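Local coordinates for protein chitinase (Paenibacillus sp. FPU-7, PDB 5GZT) that probably hydrolyses internal beta-1,4 linkages of chitin and chitodextrins at random, using two family 18 glycosyl hydrolase domains, at residues B[12-17]-B[32-37]; B[20-25]-B[39-44]; B[51-56]-B[72-77]; B[65-70]-B[84-89]. One frame throughout, in Å; residues are numbered along the deposited sequence.

Contact 1: residues B[12-17]-B[32-37]; sequences VYVDKK and GEVIIA
Y13 reaches across I35 to A37 where strands 12-14 and 34-36 run parallel, neighbouring strands of one sheet on successive coils of a parallel beta-helix. Its CG is anti to the backbone N (chi1 -179°), and the tyrosine side chain crosses that of I35 at about a right angle. CD1 of Y13 meets CG2 of I35 at 3.5 Å. Farther out, the phenol reaches the next residue but one, with Y13 OH 3.3 Å from A37 CB. The other side of the pair is purely aliphatic: the nearest branches there are V14 CG2 and V34 CG1, 4.3 Å apart. This side faces the interior of the coil, where V14 packs on I23 and V40 and V34 on L42.

What sets this register is the backbone ladder, in which V12 N donates to E33 O, I35 N to V12 O and V14 N to I35 O. The example illustrates how a solenoid stacks residue on residue while alternating inward and outward faces. Strand 12-14 also pairs in parallel with a strand of another protein chain, which carries the sheet across the interface, and D15 OD1 is hydrogen-bonded to a polar side chain of that chain. The last rung is short but bent: A37 N lies 2.7 Å from V14 O with an angle of 146° at the hydrogen, and A37 CB packs 3.4 Å from the same V14 O.

Contact 2: residues B[20-25]-B[39-44]; sequences PVRIVA and SVKLEE. With NA (sodium ion), chain C; FMT (formic acid), chain K.
R22 meets E43 with its guanidinium plane turned 89° from the carboxylate. The NH1-H points fairly straight at OE1, 2.9 Å from R22 NH1 to E43 OE1, and OE1 lies near the guanidinium plane, yet the donor stands above the plane of the carboxylate. R22 CD also packs 3.2 Å from E43 OE1. K41 NZ is a distant third member of this salt-bridge network; its closer partner is a formic acid molecule, with K41 NZ to formic acid O1 at 2.6 Å. R22, K41 and E43 thus gather on one face of this part of the parallel beta-helix wall. The other face is mainly aliphatic, and there V40 CG2, anti to its backbone N, touches I23 CD1 at 4.0 Å. At the end of that face E44 OE2 binds the sodium ion at 2.5 Å. R22 NE and NH2 also bond to the backbone of another protein chain. In the sheet, strand 21-27 has strand 2-5 on its other edge, and strand 40-47 has strand 67-70.

Contact 3: residues B[51-56]-B[72-77]; sequences GFEKVV and SFTDVD. With NA (sodium ion), chain C.
F52 and F73 lie side by side and point the same way, on successive coils of the parallel beta-helix. Their planes are only 23° apart, but the rings are slid past each other, with centroids 6.0 Å apart, so they barely overlap. The close contact is made by the stem of one against a ring atom of the other: F52 CB meets F73 CE2 at 3.5 Å. In both residues CG is anti to the carbonyl carbon (chi1 -57° in F52, nearly the same in F73). V55 crosses F73 obliquely, its CG2 3.6 Å from F73 CD2. L42, from the other sheet, packs on F52, V55 and F73, so the aromatic pair belongs to the coil interior.

At the edge of the F73 ring, in its plane, lies E53 O. This oxygen also accepts T74 N at 2.9 Å, the donor standing 44° out of the carbonyl plane, at the corner where segment 72-77 turns. Beyond that corner a regular parallel ladder takes over, V55 N donating to D75 O and D77 N to V55 O, while the side chains of V56 and D77 lie side by side. The carboxylate of D75 is salt-bridged to R95.

Before the corner, a cation joins the coils. The sodium ion, also held by E44 and T50, is bound by F52 O at 2.5 Å and by S72 O at 2.4 Å.

Contact 4: residues B[65-70]-B[84-89]; sequences AKVTLS and PQLNVN. With FMT (formic acid), chain K.
L69 and V67 both lean on the single methyl L86 CD1 across a parallel strand pair. V67 CG1 is 3.8 Å from L86 CD1, and L69 CD2 is 4.0 Å from that same methyl, the L69 and L86 side chains crossing at about a right angle. On the opposite face N87 contributes its CB, pressed to 3.4 Å from T68 CB. The backbones of L69, V67 and N87 carry the ladder: N87 N donates to V67 O, and L69 N returns a bond to N87 O at 2.9 Å, before N89 N closes on L69 O. Toward A65 and P84 the two segments splay, and water fills in for direct bonds: one molecule accepts from V67 N at 3.0 Å and donates to Q85 O at 2.8 Å. At the other end S70 OG and N89 ND2 both donate to a formic acid molecule. Within the beta-helix, the pair lies between strands 40-47 and 106-109 of its sheet, while V76 of strand 72-78 packs on L69 and L86 from the other sheet.

Four parallel pairings, two to a sheet, show how one beta-helix varies a repeated step. Contacts 1 and 3 belong to the same sheet, where strands 34-36 and 55-57 are neighbours; contacts 2 and 4 lie in the other and meet through strands 40-47 and 67-70. The sheets pack inward on each other, with V34 against L42, I36 against V67 and V76 against L69. Contacts 2 and 4 are the more buried, and contacts 1 and 3 only partly so. Chemistry follows position: contacts 1 and 2 adjoin another protein chain, contacts 2 and 3 share the sodium ion, and contacts 2 and 4 share a formic acid molecule, whereas bridging water appears in contact 4.

Contact 1: residues B[12-17]-B[32-37]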
loop_
_atom_site.group_PDB
_atom_site.type_symbol
_atom_site.label_atom_id
_atom_site.label_comp_id
_atom_site.label_asym_id
_atom_site.label_seq_id
_atom_site.Cartn_x
_atom_site.Cartn_y
_atom_site.Cartn_z
ATOM N N VAL B 12 -56.995 -16.732 -38.483
ATOM C CA VAL B 12 -57.501 -17.992 -39.027
ATOM C C VAL B 12 -58.453 -18.592 -38.008
ATOM O O VAL B 12 -58.104 -18.685 -36.848
ATOM C CB VAL B 12 -56.345 -19.016 -39.243
ATOM C CG1 VAL B 12 -56.871 -20.306 -39.881
ATOM C CG2 VAL B 12 -55.190 -18.403 -40.026
ATOM N N TYR B 13 -59.637 -19.014 -38.422
ATOM C CA TYR B 13 -60.607 -19.664 -37.526
ATOM C C TYR B 13 -60.879 -21.085 -38.036
ATOM O O TYR B 13 -61.198 -21.273 -39.201
ATOM C CB TYR B 13 -61.914 -18.854 -37.460
ATOM C CG TYR B 13 -62.975 -19.424 -36.536
ATOM C CD1 TYR B 13 -62.954 -19.159 -35.156
ATOM C CD2 TYR B 13 -64.035 -20.191 -37.044
ATOM C CE1 TYR B 13 -63.928 -19.674 -34.307
ATOM C CE2 TYR B 13 -65.023 -20.703 -36.206
ATOM C CZ TYR B 13 -64.972 -20.446 -34.846
ATOM O OH TYR B 13 -65.943 -20.982 -34.019
ATOM N N VAL B 14 -60.782 -22.077 -37.162
ATOM C CA VAL B 14 -60.905 -23.451 -37.562
ATOM C C VAL B 14 -62.096 -24.008 -36.819
ATOM O O VAL B 14 -62.057 -24.114 -35.605
ATOM C CB VAL B 14 -59.610 -24.253 -37.249
ATOM C CG1 VAL B 14 -59.762 -25.751 -37.578
ATOM C CG2 VAL B 14 -58.412 -23.655 -37.973
ATOM N N ASP B 15 -63.160 -24.346 -37.551
ATOM C CA ASP B 15 -64.295 -25.112 -36.995
ATOM C C ASP B 15 -64.512 -26.409 -37.761
ATOM O O ASP B 15 -65.650 -26.905 -37.861
ATOM C CB ASP B 15 -65.584 -24.279 -36.960
ATOM C CG ASP B 15 -65.980 -23.707 -38.333
ATOM O OD1 ASP B 15 -65.176 -23.789 -39.306
ATOM O OD2 ASP B 15 -67.100 -23.147 -38.416
ATOM N N LYS B 16 -63.414 -26.965 -38.271
ATOM C CA LYS B 16 -63.432 -28.283 -38.894
ATOM C C LYS B 16 -64.041 -29.322 -37.967
ATOM O O LYS B 16 -63.587 -29.510 -36.838
ATOM C CB LYS B 16 -62.019 -28.755 -39.246
ATOM C CG LYS B 16 -61.978 -30.193 -39.792
ATOM C CD LYS B 16 -62.691 -30.261 -41.152
ATOM C CE LYS B 16 -62.172 -31.367 -42.039
ATOM N NZ LYS B 16 -62.592 -32.704 -41.580
ATOM N N LYS B 17 -64.994 -30.070 -38.490
ATOM C CA LYS B 17 -65.701 -31.062 -37.714
ATOM C C LYS B 17 -65.063 -32.452 -37.881
ATOM O O LYS B 17 -64.429 -32.742 -38.898
ATOM C CB LYS B 17 -67.161 -31.058 -38.154
ATOM C CG LYS B 17 -67.683 -29.646 -38.396
ATOM C CD LYS B 17 -69.195 -29.606 -38.477
ATOM C CE LYS B 17 -69.711 -28.202 -38.235
ATOM N NZ LYS B 17 -71.165 -28.286 -37.949
ATOM N N GLY B 32 -51.467 -15.236 -39.056
ATOM C CA GLY B 32 -51.943 -14.483 -37.910
ATOM C C GLY B 32 -52.282 -15.450 -36.803
ATOM O O GLY B 32 -51.730 -16.564 -36.757
ATOM N N GLU B 33 -53.192 -15.018 -35.926
ATOM C CA GLU B 33 -53.630 -15.806 -34.796
ATOM C C GLU B 33 -54.530 -16.919 -35.317
ATOM O O GLU B 33 -55.536 -16.629 -35.978
ATOM C CB GLU B 33 -54.402 -14.927 -33.755
ATOM C CG GLU B 33 -55.122 -15.695 -32.623
ATOM C CD GLU B 33 -55.808 -14.813 -31.566
ATOM O OE1 GLU B 33 -55.217 -13.785 -31.232
ATOM O OE2 GLU B 33 -56.908 -15.160 -31.058
ATOM N N VAL B 34 -54.220 -18.168 -34.943
ATOM C CA VAL B 34 -55.113 -19.307 -35.199
ATOM C C VAL B 34 -56.083 -19.576 -34.029
ATOM O O VAL B 34 -55.651 -19.895 -32.907
ATOM C CB VAL B 34 -54.286 -20.604 -35.457
ATOM C CG1 VAL B 34 -55.196 -21.738 -35.914
ATOM C CG2 VAL B 34 -53.124 -20.354 -36.415
ATOM N N ILE B 35 -57.382 -19.525 -34.276
ATOM C CA ILE B 35 -58.382 -19.728 -33.254
ATOM C C ILE B 35 -58.979 -21.049 -33.564
ATOM O O ILE B 35 -59.557 -21.221 -34.647
ATOM C CB ILE B 35 -59.546 -18.657 -33.304
ATOM C CG1 ILE B 35 -59.072 -17.280 -32.865
ATOM C CG2 ILE B 35 -60.709 -19.071 -32.422
ATOM C CD1 ILE B 35 -58.380 -16.530 -33.968
ATOM N N ILE B 36 -58.926 -21.957 -32.600
ATOM C CA ILE B 36 -59.316 -23.342 -32.790
ATOM C C ILE B 36 -60.634 -23.659 -32.124
ATOM O O ILE B 36 -60.764 -23.648 -30.873
ATOM C CB ILE B 36 -58.200 -24.335 -32.339
ATOM C CG1 ILE B 36 -56.913 -24.010 -33.108
ATOM C CG2 ILE B 36 -58.648 -25.756 -32.563
ATOM C CD1 ILE B 36 -55.762 -24.956 -32.880
ATOM N N ALA B 37 -61.610 -23.982 -32.984
ATOM C CA ALA B 37 -62.920 -24.475 -32.577
ATOM C C ALA B 37 -63.185 -25.809 -33.260
ATOM O O ALA B 37 -64.339 -26.239 -33.368
ATOM C CB ALA B 37 -64.012 -23.465 -32.948
#

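Contact 2: residues B[20-25]-B[39-44]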
loop_
_atom_site.group_PDB
_atom_site.type_symbol
_atom_site.label_atom_id
_atom_site.label_comp_id
_atom_site.label_asym_id
_atom_site.label_seq_id
_atom_site.Cartn_x
_atom_site.Cartn_y
_atom_site.Cartn_z
ATOM N N PRO B 20 -59.329 -34.080 -38.285
ATOM C CA PRO B 20 -58.613 -32.837 -38.443
ATOM C C PRO B 20 -58.285 -32.419 -39.889
ATOM O O PRO B 20 -58.055 -33.261 -40.742
ATOM C CB PRO B 20 -57.315 -33.070 -37.623
ATOM C CG PRO B 20 -57.183 -34.541 -37.482
ATOM C CD PRO B 20 -58.584 -35.075 -37.482
ATOM N N VAL B 21 -58.274 -31.113 -40.119
ATOM C CA VAL B 21 -57.558 -30.524 -41.217
ATOM C C VAL B 21 -56.112 -30.370 -40.814
ATOM O O VAL B 21 -55.827 -29.826 -39.729
ATOM C CB VAL B 21 -58.028 -29.070 -41.532
ATOM C CG1 VAL B 21 -57.169 -28.450 -42.636
ATOM C CG2 VAL B 21 -59.484 -29.065 -41.928
ATOM N N ARG B 22 -55.198 -30.767 -41.698
ATOM C CA ARG B 22 -53.791 -30.387 -41.545
ATOM C C ARG B 22 -53.557 -29.047 -42.265
ATOM O O ARG B 22 -53.971 -28.879 -43.401
ATOM C CB ARG B 22 -52.881 -31.510 -42.043
ATOM C CG ARG B 22 -51.398 -31.291 -41.856
ATOM C CD ARG B 22 -50.640 -32.571 -42.192
ATOM N NE ARG B 22 -50.627 -32.769 -43.655
ATOM C CZ ARG B 22 -49.649 -32.386 -44.483
ATOM N NH1 ARG B 22 -48.536 -31.792 -44.030
ATOM N NH2 ARG B 22 -49.784 -32.601 -45.780
ATOM N N ILE B 23 -52.948 -28.080 -41.580
ATOM C CA ILE B 23 -52.635 -26.791 -42.158
ATOM C C ILE B 23 -51.152 -26.626 -42.089
ATOM O O ILE B 23 -50.583 -26.721 -41.022
ATOM C CB ILE B 23 -53.337 -25.603 -41.430
ATOM C CG1 ILE B 23 -54.850 -25.795 -41.465
ATOM C CG2 ILE B 23 -52.946 -24.264 -42.070
ATOM C CD1 ILE B 23 -55.664 -24.740 -40.721
ATOM N N VAL B 24 -50.527 -26.352 -43.235
ATOM C CA VAL B 24 -49.112 -26.289 -43.301
ATOM C C VAL B 24 -48.698 -24.893 -43.716
ATOM O O VAL B 24 -49.430 -24.231 -44.433
ATOM C CB VAL B 24 -48.541 -27.343 -44.283
ATOM C CG1 VAL B 24 -47.041 -27.473 -44.075
ATOM C CG2 VAL B 24 -49.205 -28.681 -44.066
ATOM N N ALA B 25 -47.530 -24.465 -43.242
ATOM C CA ALA B 25 -46.954 -23.202 -43.573
ATOM C C ALA B 25 -45.535 -23.464 -44.086
ATOM O O ALA B 25 -44.665 -24.023 -43.316
ATOM C CB ALA B 25 -46.919 -22.307 -42.331
ATOM N N SER B 39 -61.013 -29.704 -34.933
ATOM C CA SER B 39 -59.916 -30.606 -35.087
ATOM C C SER B 39 -58.998 -30.117 -36.180
ATOM O O SER B 39 -59.447 -29.671 -37.261
ATOM C CB SER B 39 -60.431 -32.003 -35.357
ATOM O OG SER B 39 -61.189 -32.414 -34.232
ATOM N N VAL B 40 -57.707 -30.161 -35.871
ATOM C CA VAL B 40 -56.697 -29.479 -36.662
ATOM C C VAL B 40 -55.252 -29.979 -36.380
ATOM O O VAL B 40 -54.958 -30.489 -35.302
ATOM C CB VAL B 40 -56.778 -27.958 -36.440
ATOM C CG1 VAL B 40 -56.235 -27.574 -35.040
ATOM C CG2 VAL B 40 -56.042 -27.190 -37.531
ATOM N N LYS B 41 -54.360 -29.798 -37.352
ATOM C CA LYS B 41 -52.940 -29.987 -37.135
ATOM C C LYS B 41 -52.179 -28.873 -37.821
ATOM O O LYS B 41 -52.228 -28.761 -39.039
ATOM C CB LYS B 41 -52.525 -31.383 -37.608
ATOM C CG LYS B 41 -51.028 -31.678 -37.614
ATOM C CD LYS B 41 -50.834 -33.194 -37.650
ATOM C CE LYS B 41 -49.450 -33.623 -38.068
ATOM N NZ LYS B 41 -48.355 -32.833 -37.459
ATOM N N LEU B 42 -51.514 -28.012 -37.048
ATOM C CA LEU B 42 -50.676 -26.965 -37.613
ATOM C C LEU B 42 -49.326 -27.583 -37.743
ATOM O O LEU B 42 -48.852 -28.311 -36.826
ATOM C CB LEU B 42 -50.595 -25.712 -36.738
ATOM C CG LEU B 42 -51.950 -25.124 -36.307
ATOM C CD1 LEU B 42 -51.802 -23.731 -35.697
ATOM C CD2 LEU B 42 -52.994 -25.069 -37.418
ATOM N N GLU B 43 -48.729 -27.321 -38.906
ATOM C CA GLU B 43 -47.398 -27.783 -39.243
ATOM C C GLU B 43 -46.602 -26.697 -39.955
ATOM O O GLU B 43 -47.120 -25.998 -40.816
ATOM C CB GLU B 43 -47.581 -28.983 -40.142
ATOM C CG GLU B 43 -46.339 -29.779 -40.433
ATOM C CD GLU B 43 -46.667 -31.249 -40.702
ATOM O OE1 GLU B 43 -47.804 -31.566 -41.182
ATOM O OE2 GLU B 43 -45.747 -32.068 -40.418
ATOM N N GLU B 44 -45.342 -26.559 -39.588
ATOM C CA GLU B 44 -44.472 -25.632 -40.222
ATOM C C GLU B 44 -43.359 -26.457 -40.866
ATOM O O GLU B 44 -42.520 -27.038 -40.154
ATOM C CB GLU B 44 -43.879 -24.640 -39.221
ATOM C CG GLU B 44 -44.887 -23.648 -38.592
ATOM C CD GLU B 44 -44.168 -22.547 -37.780
ATOM O OE1 GLU B 44 -43.085 -22.830 -37.172
ATOM O OE2 GLU B 44 -44.652 -21.377 -37.776
HETATM NA NA NA C . -43.751 -19.786 -36.139
HETATM C C FMT K . -45.358 -34.392 -36.824
HETATM O O1 FMT K . -46.581 -34.506 -36.632
HETATM O O2 FMT K . -44.650 -33.304 -36.439
#

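Contact 3: residues B[51-56]-B[72-77]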
loop_
_atom_site.group_PDB
_atom_site.type_symbol
_atom_site.label_atom_id
_atom_site.label_comp_id
_atom_site.label_asym_id
_atom_site.label_seq_id
_atom_site.Cartn_x
_atom_site.Cartn_y
_atom_site.Cartn_z
ATOM N N GLY B 51 -44.289 -17.810 -39.978
ATOM C CA GLY B 51 -45.363 -18.788 -39.996
ATOM C C GLY B 51 -46.470 -18.527 -38.982
ATOM O O GLY B 51 -47.088 -17.446 -39.013
ATOM N N PHE B 52 -46.740 -19.523 -38.111
ATOM C CA PHE B 52 -47.734 -19.374 -37.047
ATOM C C PHE B 52 -47.128 -18.669 -35.866
ATOM O O PHE B 52 -45.910 -18.728 -35.642
ATOM C CB PHE B 52 -48.293 -20.687 -36.558
ATOM C CG PHE B 52 -48.906 -21.502 -37.613
ATOM C CD1 PHE B 52 -50.196 -21.258 -38.031
ATOM C CD2 PHE B 52 -48.190 -22.558 -38.171
ATOM C CE1 PHE B 52 -50.791 -22.050 -39.009
ATOM C CE2 PHE B 52 -48.756 -23.369 -39.157
ATOM C CZ PHE B 52 -50.069 -23.123 -39.571
ATOM N N GLU B 53 -47.990 -18.002 -35.088
ATOM C CA GLU B 53 -47.519 -17.410 -33.815
ATOM C C GLU B 53 -48.441 -17.719 -32.636
ATOM O O GLU B 53 -48.139 -18.625 -31.854
ATOM C CB GLU B 53 -47.203 -15.921 -34.001
ATOM C CG GLU B 53 -45.874 -15.736 -34.739
ATOM C CD GLU B 53 -45.418 -14.312 -34.831
ATOM O OE1 GLU B 53 -46.223 -13.499 -35.277
ATOM O OE2 GLU B 53 -44.258 -14.042 -34.490
ATOM N N LYS B 54 -49.538 -16.994 -32.525
ATOM C CA LYS B 54 -50.482 -17.187 -31.464
ATOM C C LYS B 54 -51.544 -18.233 -31.873
ATOM O O LYS B 54 -52.059 -18.266 -33.017
ATOM C CB LYS B 54 -51.100 -15.834 -31.021
ATOM C CG LYS B 54 -52.129 -15.929 -29.864
ATOM C CD LYS B 54 -52.494 -14.586 -29.191
ATOM C CE LYS B 54 -53.895 -14.587 -28.535
ATOM N NZ LYS B 54 -54.048 -15.413 -27.309
ATOM N N VAL B 55 -51.871 -19.095 -30.914
ATOM C CA VAL B 55 -52.868 -20.107 -31.087
ATOM C C VAL B 55 -53.718 -20.155 -29.828
ATOM O O VAL B 55 -53.151 -20.141 -28.717
ATOM C CB VAL B 55 -52.194 -21.500 -31.280
ATOM C CG1 VAL B 55 -53.241 -22.562 -31.498
ATOM C CG2 VAL B 55 -51.185 -21.481 -32.417
ATOM N N VAL B 56 -55.037 -20.282 -29.991
ATOM C CA VAL B 56 -55.967 -20.316 -28.878
ATOM C C VAL B 56 -56.928 -21.411 -29.179
ATOM O O VAL B 56 -57.493 -21.395 -30.267
ATOM C CB VAL B 56 -56.864 -19.009 -28.754
ATOM C CG1 VAL B 56 -57.710 -19.070 -27.471
ATOM C CG2 VAL B 56 -56.059 -17.729 -28.811
ATOM N N SER B 72 -42.885 -23.559 -34.373
ATOM C CA SER B 72 -42.348 -22.582 -33.380
ATOM C C SER B 72 -43.448 -21.593 -33.081
ATOM O O SER B 72 -43.841 -20.871 -33.987
ATOM C CB SER B 72 -41.143 -21.826 -33.914
ATOM O OG SER B 72 -40.479 -21.136 -32.871
ATOM N N PHE B 73 -43.980 -21.594 -31.842
ATOM C CA PHE B 73 -45.145 -20.789 -31.528
ATOM C C PHE B 73 -44.807 -19.781 -30.426
ATOM O O PHE B 73 -43.797 -19.870 -29.737
ATOM C CB PHE B 73 -46.352 -21.652 -31.189
ATOM C CG PHE B 73 -46.731 -22.635 -32.256
ATOM C CD1 PHE B 73 -46.090 -23.859 -32.353
ATOM C CD2 PHE B 73 -47.755 -22.357 -33.141
ATOM C CE1 PHE B 73 -46.463 -24.784 -33.318
ATOM C CE2 PHE B 73 -48.116 -23.271 -34.146
ATOM C CZ PHE B 73 -47.470 -24.487 -34.224
ATOM N N THR B 74 -45.639 -18.763 -30.306
ATOM C CA THR B 74 -45.387 -17.742 -29.273
ATOM C C THR B 74 -46.232 -18.123 -28.045
ATOM O O THR B 74 -45.737 -18.816 -27.162
ATOM C CB THR B 74 -45.695 -16.314 -29.824
ATOM O OG1 THR B 74 -46.977 -16.320 -30.475
ATOM C CG2 THR B 74 -44.654 -15.924 -30.816
ATOM N N ASP B 75 -47.498 -17.695 -28.058
ATOM C CA ASP B 75 -48.423 -17.877 -26.989
ATOM C C ASP B 75 -49.392 -18.880 -27.499
ATOM O O ASP B 75 -50.003 -18.685 -28.568
ATOM C CB ASP B 75 -49.217 -16.592 -26.627
ATOM C CG ASP B 75 -48.336 -15.488 -26.069
ATOM O OD1 ASP B 75 -47.711 -15.661 -25.026
ATOM O OD2 ASP B 75 -48.321 -14.410 -26.639
ATOM N N VAL B 76 -49.559 -19.932 -26.715
ATOM C CA VAL B 76 -50.558 -20.932 -27.014
ATOM C C VAL B 76 -51.377 -21.072 -25.768
ATOM O O VAL B 76 -50.831 -21.374 -24.711
ATOM C CB VAL B 76 -49.943 -22.296 -27.309
ATOM C CG1 VAL B 76 -51.040 -23.353 -27.530
ATOM C CG2 VAL B 76 -49.006 -22.176 -28.465
ATOM N N ASP B 77 -52.679 -21.006 -25.967
ATOM C CA ASP B 77 -53.650 -20.861 -24.946
ATOM C C ASP B 77 -54.729 -21.905 -25.016
ATOM O O ASP B 77 -55.471 -21.913 -26.015
ATOM C CB ASP B 77 -54.329 -19.504 -25.199
ATOM C CG ASP B 77 -54.166 -18.607 -24.094
ATOM O OD1 ASP B 77 -53.024 -18.094 -23.892
ATOM O OD2 ASP B 77 -55.197 -18.496 -23.433
HETATM NA NA NA C . -43.751 -19.786 -36.139
#

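Contact 4: residues B[65-70]-B[84-89]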
loop_
_atom_site.group_PDB
_atom_site.type_symbol
_atom_site.label_atom_id
_atom_site.label_comp_id
_atom_site.label_asym_id
_atom_site.label_seq_id
_atom_site.Cartn_x
_atom_site.Cartn_y
_atom_site.Cartn_z
ATOM N N ALA B 65 -62.102 -33.309 -29.584
ATOM C CA ALA B 65 -61.475 -32.756 -30.783
ATOM C C ALA B 65 -59.935 -33.071 -30.763
ATOM O O ALA B 65 -59.343 -33.097 -29.696
ATOM C CB ALA B 65 -61.691 -31.252 -30.866
ATOM N N LYS B 66 -59.311 -33.304 -31.929
ATOM C CA LYS B 66 -57.904 -33.597 -32.010
ATOM C C LYS B 66 -57.182 -32.349 -32.431
ATOM O O LYS B 66 -57.426 -31.810 -33.523
ATOM C CB LYS B 66 -57.608 -34.725 -32.985
ATOM C CG LYS B 66 -57.258 -36.027 -32.281
ATOM C CD LYS B 66 -56.931 -37.147 -33.264
ATOM C CE LYS B 66 -55.603 -36.946 -33.987
ATOM N NZ LYS B 66 -54.440 -36.817 -33.058
ATOM N N VAL B 67 -56.252 -31.901 -31.594
ATOM C CA VAL B 67 -55.588 -30.634 -31.871
ATOM C C VAL B 67 -54.124 -30.895 -31.740
ATOM O O VAL B 67 -53.661 -31.259 -30.651
ATOM C CB VAL B 67 -56.044 -29.532 -30.858
ATOM C CG1 VAL B 67 -55.256 -28.241 -31.088
ATOM C CG2 VAL B 67 -57.562 -29.295 -30.986
ATOM N N THR B 68 -53.378 -30.736 -32.820
ATOM C CA THR B 68 -51.936 -30.919 -32.703
ATOM C C THR B 68 -51.114 -29.887 -33.405
ATOM O O THR B 68 -51.502 -29.399 -34.430
ATOM C CB THR B 68 -51.448 -32.403 -32.874
ATOM O OG1 THR B 68 -50.229 -32.518 -33.612
ATOM C CG2 THR B 68 -52.442 -33.295 -33.348
ATOM N N LEU B 69 -49.958 -29.579 -32.807
ATOM C CA LEU B 69 -49.078 -28.485 -33.198
ATOM C C LEU B 69 -47.685 -29.017 -33.452
ATOM O O LEU B 69 -47.133 -29.796 -32.634
ATOM C CB LEU B 69 -48.982 -27.411 -32.060
ATOM C CG LEU B 69 -50.061 -26.301 -31.968
ATOM C CD1 LEU B 69 -51.466 -26.761 -32.280
ATOM C CD2 LEU B 69 -50.036 -25.560 -30.618
ATOM N N SER B 70 -47.111 -28.534 -34.554
ATOM C CA SER B 70 -45.699 -28.736 -34.912
ATOM C C SER B 70 -45.222 -27.464 -35.481
ATOM O O SER B 70 -45.800 -27.002 -36.438
ATOM C CB SER B 70 -45.510 -29.851 -35.968
ATOM O OG SER B 70 -46.042 -31.049 -35.429
ATOM N N PRO B 84 -60.167 -30.597 -22.966
ATOM C CA PRO B 84 -59.315 -30.443 -24.110
ATOM C C PRO B 84 -58.011 -31.262 -23.946
ATOM O O PRO B 84 -57.552 -31.419 -22.839
ATOM C CB PRO B 84 -59.047 -28.930 -24.147
ATOM C CG PRO B 84 -59.187 -28.458 -22.729
ATOM C CD PRO B 84 -60.127 -29.410 -22.066
ATOM N N GLN B 85 -57.510 -31.810 -25.054
ATOM C CA GLN B 85 -56.160 -32.294 -25.175
ATOM C C GLN B 85 -55.462 -31.525 -26.272
ATOM O O GLN B 85 -55.980 -31.447 -27.386
ATOM C CB GLN B 85 -56.136 -33.766 -25.547
ATOM C CG GLN B 85 -54.708 -34.327 -25.645
ATOM C CD GLN B 85 -54.716 -35.843 -25.571
ATOM O OE1 GLN B 85 -55.438 -36.446 -24.758
ATOM N NE2 GLN B 85 -53.932 -36.477 -26.424
ATOM N N LEU B 86 -54.261 -31.010 -25.948
ATOM C CA LEU B 86 -53.325 -30.372 -26.879
ATOM C C LEU B 86 -52.157 -31.336 -27.051
ATOM O O LEU B 86 -51.470 -31.727 -26.052
ATOM C CB LEU B 86 -52.841 -29.008 -26.361
ATOM C CG LEU B 86 -51.810 -28.328 -27.221
ATOM C CD1 LEU B 86 -52.445 -27.976 -28.541
ATOM C CD2 LEU B 86 -51.174 -27.108 -26.635
ATOM N N ASN B 87 -51.964 -31.767 -28.305
ATOM C CA ASN B 87 -50.751 -32.534 -28.696
ATOM C C ASN B 87 -49.762 -31.580 -29.288
ATOM O O ASN B 87 -50.081 -30.879 -30.254
ATOM C CB ASN B 87 -51.065 -33.644 -29.727
ATOM C CG ASN B 87 -51.496 -34.929 -29.056
ATOM O OD1 ASN B 87 -50.699 -35.895 -28.820
ATOM N ND2 ASN B 87 -52.724 -34.928 -28.678
ATOM N N VAL B 88 -48.547 -31.578 -28.762
ATOM C CA VAL B 88 -47.502 -30.823 -29.362
ATOM C C VAL B 88 -46.479 -31.872 -29.788
ATOM O O VAL B 88 -45.831 -32.534 -28.966
ATOM C CB VAL B 88 -46.899 -29.814 -28.404
ATOM C CG1 VAL B 88 -45.946 -28.888 -29.189
ATOM C CG2 VAL B 88 -48.019 -29.033 -27.678
ATOM N N ASN B 89 -46.325 -31.981 -31.090
ATOM C CA ASN B 89 -45.554 -33.064 -31.714
ATOM C C ASN B 89 -44.142 -32.700 -32.034
ATOM O O ASN B 89 -43.294 -33.607 -32.130
ATOM C CB ASN B 89 -46.265 -33.498 -32.992
ATOM C CG ASN B 89 -47.399 -34.427 -32.724
ATOM O OD1 ASN B 89 -47.834 -34.633 -31.585
ATOM N ND2 ASN B 89 -47.844 -35.069 -33.777
HETATM C C FMT K . -45.358 -34.392 -36.824
HETATM O O1 FMT K . -46.581 -34.506 -36.632
HETATM O O2 FMT K . -44.650 -33.304 -36.439
HETATM O O HOH W 1 -59.464 -32.133 -27.128
HETATM O O HOH W 2 -56.067 -33.615 -29.184
#